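Local structure of pilotin OutS (Dickeya dadantii, 3UTK) at residues A[43-56]-A[90-104]. The protein serves as the outer-membrane lipoprotein pilot of the secretin OutD in the type II secretion system, which exports pectate lyases and cellulases. Residues are numbered along the deposited sequence; the frame is centred on the assembly and turned at random.
Sequences QISQLASLVAASKY and YQSLPQLSENLYQGL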
# COMPACT_ATOMS: atom_id res chain seq x y z
N GLN A 43 -3.79 12.24 -3.63
CA GLN A 43 -3.35 11.11 -4.45
C GLN A 43 -2.18 10.35 -3.82
O GLN A 43 -2.24 9.13 -3.66
CB GLN A 43 -3.00 11.57 -5.87
CG GLN A 43 -4.18 12.16 -6.61
CD GLN A 43 -3.85 12.55 -8.04
OE1 GLN A 43 -2.70 12.48 -8.47
NE2 GLN A 43 -4.87 12.96 -8.78
N ILE A 44 -1.12 11.08 -3.46
CA ILE A 44 0.09 10.46 -2.93
C ILE A 44 -0.17 9.76 -1.60
O ILE A 44 0.30 8.64 -1.38
CB ILE A 44 1.20 11.50 -2.73
CG1 ILE A 44 1.45 12.26 -4.04
CG2 ILE A 44 2.47 10.82 -2.24
CD1 ILE A 44 2.43 13.40 -3.90
N SER A 45 -0.92 10.42 -0.73
CA SER A 45 -1.30 9.84 0.56
C SER A 45 -2.09 8.55 0.39
O SER A 45 -1.95 7.61 1.18
CB SER A 45 -2.13 10.84 1.35
OG SER A 45 -1.31 11.89 1.84
N GLN A 46 -2.93 8.52 -0.63
CA GLN A 46 -3.77 7.35 -0.88
C GLN A 46 -2.93 6.16 -1.33
O GLN A 46 -3.14 5.04 -0.86
CB GLN A 46 -4.87 7.66 -1.91
CG GLN A 46 -5.96 8.59 -1.36
CD GLN A 46 -7.17 8.70 -2.26
OE1 GLN A 46 -7.25 8.07 -3.32
NE2 GLN A 46 -8.14 9.51 -1.84
N LEU A 47 -1.99 6.39 -2.24
CA LEU A 47 -1.12 5.32 -2.72
C LEU A 47 -0.23 4.79 -1.61
O LEU A 47 -0.03 3.58 -1.50
CB LEU A 47 -0.27 5.81 -3.89
CG LEU A 47 -1.06 6.30 -5.10
CD1 LEU A 47 -0.12 6.81 -6.19
CD2 LEU A 47 -1.95 5.19 -5.63
N ALA A 48 0.30 5.70 -0.79
CA ALA A 48 1.20 5.32 0.29
C ALA A 48 0.48 4.45 1.30
O ALA A 48 1.06 3.52 1.86
CB ALA A 48 1.79 6.57 0.97
N SER A 49 -0.79 4.76 1.53
CA SER A 49 -1.62 3.96 2.42
C SER A 49 -1.79 2.52 1.91
O SER A 49 -1.77 1.57 2.70
CB SER A 49 -2.98 4.63 2.61
OG SER A 49 -3.86 3.81 3.36
N LEU A 50 -1.96 2.36 0.60
CA LEU A 50 -2.12 1.04 0.00
C LEU A 50 -0.81 0.27 0.09
O LEU A 50 -0.80 -0.91 0.41
CB LEU A 50 -2.57 1.15 -1.46
CG LEU A 50 -4.03 1.55 -1.71
CD1 LEU A 50 -4.26 1.89 -3.19
CD2 LEU A 50 -4.98 0.45 -1.27
N VAL A 51 0.30 0.95 -0.16
CA VAL A 51 1.60 0.32 -0.05
C VAL A 51 1.87 -0.13 1.40
O VAL A 51 2.32 -1.25 1.63
CB VAL A 51 2.72 1.26 -0.54
CG1 VAL A 51 4.07 0.61 -0.35
CG2 VAL A 51 2.49 1.60 -2.02
N ALA A 52 1.59 0.75 2.35
CA ALA A 52 1.77 0.44 3.78
C ALA A 52 0.92 -0.74 4.23
O ALA A 52 1.40 -1.61 4.96
CB ALA A 52 1.44 1.66 4.62
N ALA A 53 -0.34 -0.76 3.82
CA ALA A 53 -1.24 -1.86 4.17
C ALA A 53 -0.75 -3.18 3.56
O ALA A 53 -0.81 -4.23 4.20
CB ALA A 53 -2.66 -1.56 3.72
N SER A 54 -0.28 -3.12 2.32
CA SER A 54 0.28 -4.29 1.67
C SER A 54 1.53 -4.82 2.37
O SER A 54 1.65 -6.02 2.54
CB SER A 54 0.59 -4.00 0.20
OG SER A 54 -0.60 -3.68 -0.50
N LYS A 55 2.46 -3.95 2.75
CA LYS A 55 3.65 -4.40 3.48
C LYS A 55 3.23 -4.98 4.84
O LYS A 55 3.80 -5.97 5.30
CB LYS A 55 4.67 -3.27 3.66
CG LYS A 55 5.94 -3.70 4.38
CD LYS A 55 7.00 -2.60 4.41
CE LYS A 55 8.29 -3.12 5.05
NZ LYS A 55 9.44 -2.21 4.80
N TYR A 56 2.26 -4.36 5.48
CA TYR A 56 1.74 -4.87 6.75
C TYR A 56 1.22 -6.31 6.58
O TYR A 56 1.48 -7.18 7.42
CB TYR A 56 0.65 -3.94 7.31
CG TYR A 56 0.20 -4.30 8.71
CD1 TYR A 56 -0.70 -5.34 8.93
CD2 TYR A 56 0.67 -3.59 9.81
CE1 TYR A 56 -1.11 -5.66 10.22
CE2 TYR A 56 0.26 -3.91 11.10
CZ TYR A 56 -0.62 -4.94 11.29
OH TYR A 56 -1.01 -5.26 12.58
N TYR A 90 4.96 12.44 -7.75
CA TYR A 90 4.89 11.42 -6.72
C TYR A 90 6.17 11.23 -5.90
O TYR A 90 6.25 10.31 -5.09
CB TYR A 90 4.45 10.08 -7.32
CG TYR A 90 2.98 10.02 -7.64
CD1 TYR A 90 2.15 11.11 -7.42
CD2 TYR A 90 2.41 8.86 -8.15
CE1 TYR A 90 0.80 11.05 -7.71
CE2 TYR A 90 1.07 8.79 -8.44
CZ TYR A 90 0.26 9.89 -8.22
OH TYR A 90 -1.08 9.82 -8.51
N GLN A 91 7.15 12.11 -6.10
CA GLN A 91 8.47 11.98 -5.46
C GLN A 91 8.46 11.42 -4.03
O GLN A 91 9.32 10.60 -3.66
CB GLN A 91 9.20 13.33 -5.49
CG GLN A 91 9.69 13.74 -6.88
CD GLN A 91 8.66 14.54 -7.66
OE1 GLN A 91 7.58 14.84 -7.16
NE2 GLN A 91 9.01 14.90 -8.89
N SER A 92 7.48 11.85 -3.24
CA SER A 92 7.43 11.49 -1.83
C SER A 92 6.63 10.22 -1.55
O SER A 92 5.96 10.13 -0.52
CB SER A 92 6.85 12.64 -1.02
OG SER A 92 5.53 12.94 -1.45
N LEU A 93 6.71 9.22 -2.43
CA LEU A 93 5.90 8.00 -2.27
C LEU A 93 6.53 6.86 -1.45
O LEU A 93 5.91 6.33 -0.53
CB LEU A 93 5.39 7.47 -3.62
CG LEU A 93 4.50 6.21 -3.53
CD1 LEU A 93 3.29 6.44 -2.63
CD2 LEU A 93 4.06 5.71 -4.91
N PRO A 94 7.77 6.46 -1.79
CA PRO A 94 8.38 5.33 -1.06
C PRO A 94 8.65 5.60 0.43
O PRO A 94 8.33 4.75 1.27
CB PRO A 94 9.69 5.10 -1.80
CG PRO A 94 9.48 5.71 -3.17
CD PRO A 94 8.61 6.90 -2.92
N GLN A 95 9.27 6.73 0.76
CA GLN A 95 9.50 7.06 2.16
C GLN A 95 8.19 7.23 2.92
O GLN A 95 8.07 6.79 4.07
CB GLN A 95 10.34 8.33 2.30
CG GLN A 95 10.63 8.68 3.75
CD GLN A 95 11.31 7.54 4.49
OE1 GLN A 95 12.24 6.92 3.98
NE2 GLN A 95 10.84 7.26 5.70
N LEU A 96 7.21 7.86 2.28
CA LEU A 96 5.92 8.07 2.94
C LEU A 96 5.28 6.73 3.26
O LEU A 96 4.69 6.55 4.33
CB LEU A 96 4.98 8.90 2.07
CG LEU A 96 3.58 9.06 2.69
CD1 LEU A 96 3.68 9.74 4.06
CD2 LEU A 96 2.64 9.82 1.77
N SER A 97 5.42 5.78 2.34
CA SER A 97 4.86 4.44 2.50
C SER A 97 5.45 3.75 3.72
O SER A 97 4.72 3.14 4.52
CB SER A 97 5.14 3.60 1.26
OG SER A 97 4.48 4.11 0.12
N GLU A 98 6.77 3.84 3.86
CA GLU A 98 7.47 3.23 4.99
C GLU A 98 7.08 3.91 6.30
O GLU A 98 6.89 3.24 7.32
CB GLU A 98 8.99 3.27 4.77
CG GLU A 98 9.82 2.71 5.92
CD GLU A 98 9.59 1.23 6.18
OE1 GLU A 98 8.95 0.55 5.35
OE2 GLU A 98 10.05 0.73 7.24
N ASN A 99 6.94 5.23 6.28
CA ASN A 99 6.52 5.97 7.47
C ASN A 99 5.13 5.55 7.96
O ASN A 99 4.91 5.37 9.15
CB ASN A 99 6.55 7.48 7.24
CG ASN A 99 7.96 8.02 7.14
OD1 ASN A 99 8.17 9.18 6.79
ND2 ASN A 99 8.94 7.18 7.46
N LEU A 100 4.20 5.40 7.02
CA LEU A 100 2.85 4.97 7.34
C LEU A 100 2.82 3.52 7.84
O LEU A 100 2.03 3.18 8.70
CB LEU A 100 1.92 5.11 6.12
CG LEU A 100 1.48 6.51 5.70
CD1 LEU A 100 0.65 6.43 4.43
CD2 LEU A 100 0.69 7.21 6.81
N TYR A 101 3.69 2.68 7.29
CA TYR A 101 3.82 1.31 7.76
C TYR A 101 4.29 1.32 9.21
O TYR A 101 3.73 0.63 10.06
CB TYR A 101 4.77 0.50 6.86
CG TYR A 101 5.20 -0.82 7.46
CD1 TYR A 101 4.32 -1.89 7.51
CD2 TYR A 101 6.48 -1.00 7.97
CE1 TYR A 101 4.70 -3.10 8.06
CE2 TYR A 101 6.87 -2.20 8.51
CZ TYR A 101 5.97 -3.25 8.56
OH TYR A 101 6.35 -4.46 9.11
N GLN A 102 5.32 2.10 9.50
CA GLN A 102 5.80 2.19 10.87
C GLN A 102 4.71 2.72 11.80
O GLN A 102 4.62 2.30 12.96
CB GLN A 102 7.05 3.08 10.95
CG GLN A 102 8.27 2.49 10.24
CD GLN A 102 8.72 1.16 10.84
OE1 GLN A 102 9.22 0.29 10.13
NE2 GLN A 102 8.55 1.02 12.14
N GLY A 103 3.88 3.62 11.29
CA GLY A 103 2.76 4.15 12.06
C GLY A 103 1.74 3.08 12.41
O GLY A 103 1.23 3.04 13.53
N LEU A 104 1.44 2.21 11.44
CA LEU A 104 0.52 1.10 11.66
C LEU A 104 0.98 0.22 12.82
O LEU A 104 0.19 -0.15 13.69
CB LEU A 104 0.38 0.24 10.39
CG LEU A 104 -0.46 0.76 9.21
CD1 LEU A 104 -0.26 -0.10 7.95
CD2 LEU A 104 -1.93 0.82 9.55
O HOH W 1 -1.03 -3.27 14.33
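Ala48 and Ala52 bring helix 40-60 against Ser97 and Tyr101 of helix 94-106, two helices of the pilotin fold of nested helical hairpins set perpendicular to one another. The axes of the two short helical segments approach to 7.9 Å and cross at -54°, close enough that small side chains touch the opposite backbone; the CA atoms of Ala48 and Ser97 are 4.4 Å apart. The packing is knobs-into-holes and works both ways. Ala52 CB drops among Ser97, Leu100, Tyr101 and Leu104, while Leu100 inserts its CD1 between Ala48 and Ser49, with Ser45 and Ala52 completing the hole. Leu96 CD2 presses on Ala48 CB at 3.5 Å, a snug fit for two methyl groups. Val51, which meets Ser97 across this interface, also packs on Ile72 and Ala76 of helix 69-82.

Polar groups grip the two ends. In the type I turn from Tyr90 to Leu93, the Tyr90 ring lies against Ile44 CG1 and Leu47 CD1, and its OH donates to Gln43 OE1 (3.1 Å) from above the carbonyl plane, with amide and ring planes nearly perpendicular. Farther along, Lys55 runs out fully extended, CG anti to the backbone N (chi1 -179°), which lays CD over the centre of the Tyr101 ring, 3.9 Å from its centroid, in a CH-pi contact. Its NZ then forms a salt bridge with Glu98 OE1 on the syn side (2.9 Å) and a second with Asp69. Leu93 O is reached from opposite faces by Ser97 N and by Ser97 OG, the latter at 2.7 Å, and that same OG rests on Val51 CB.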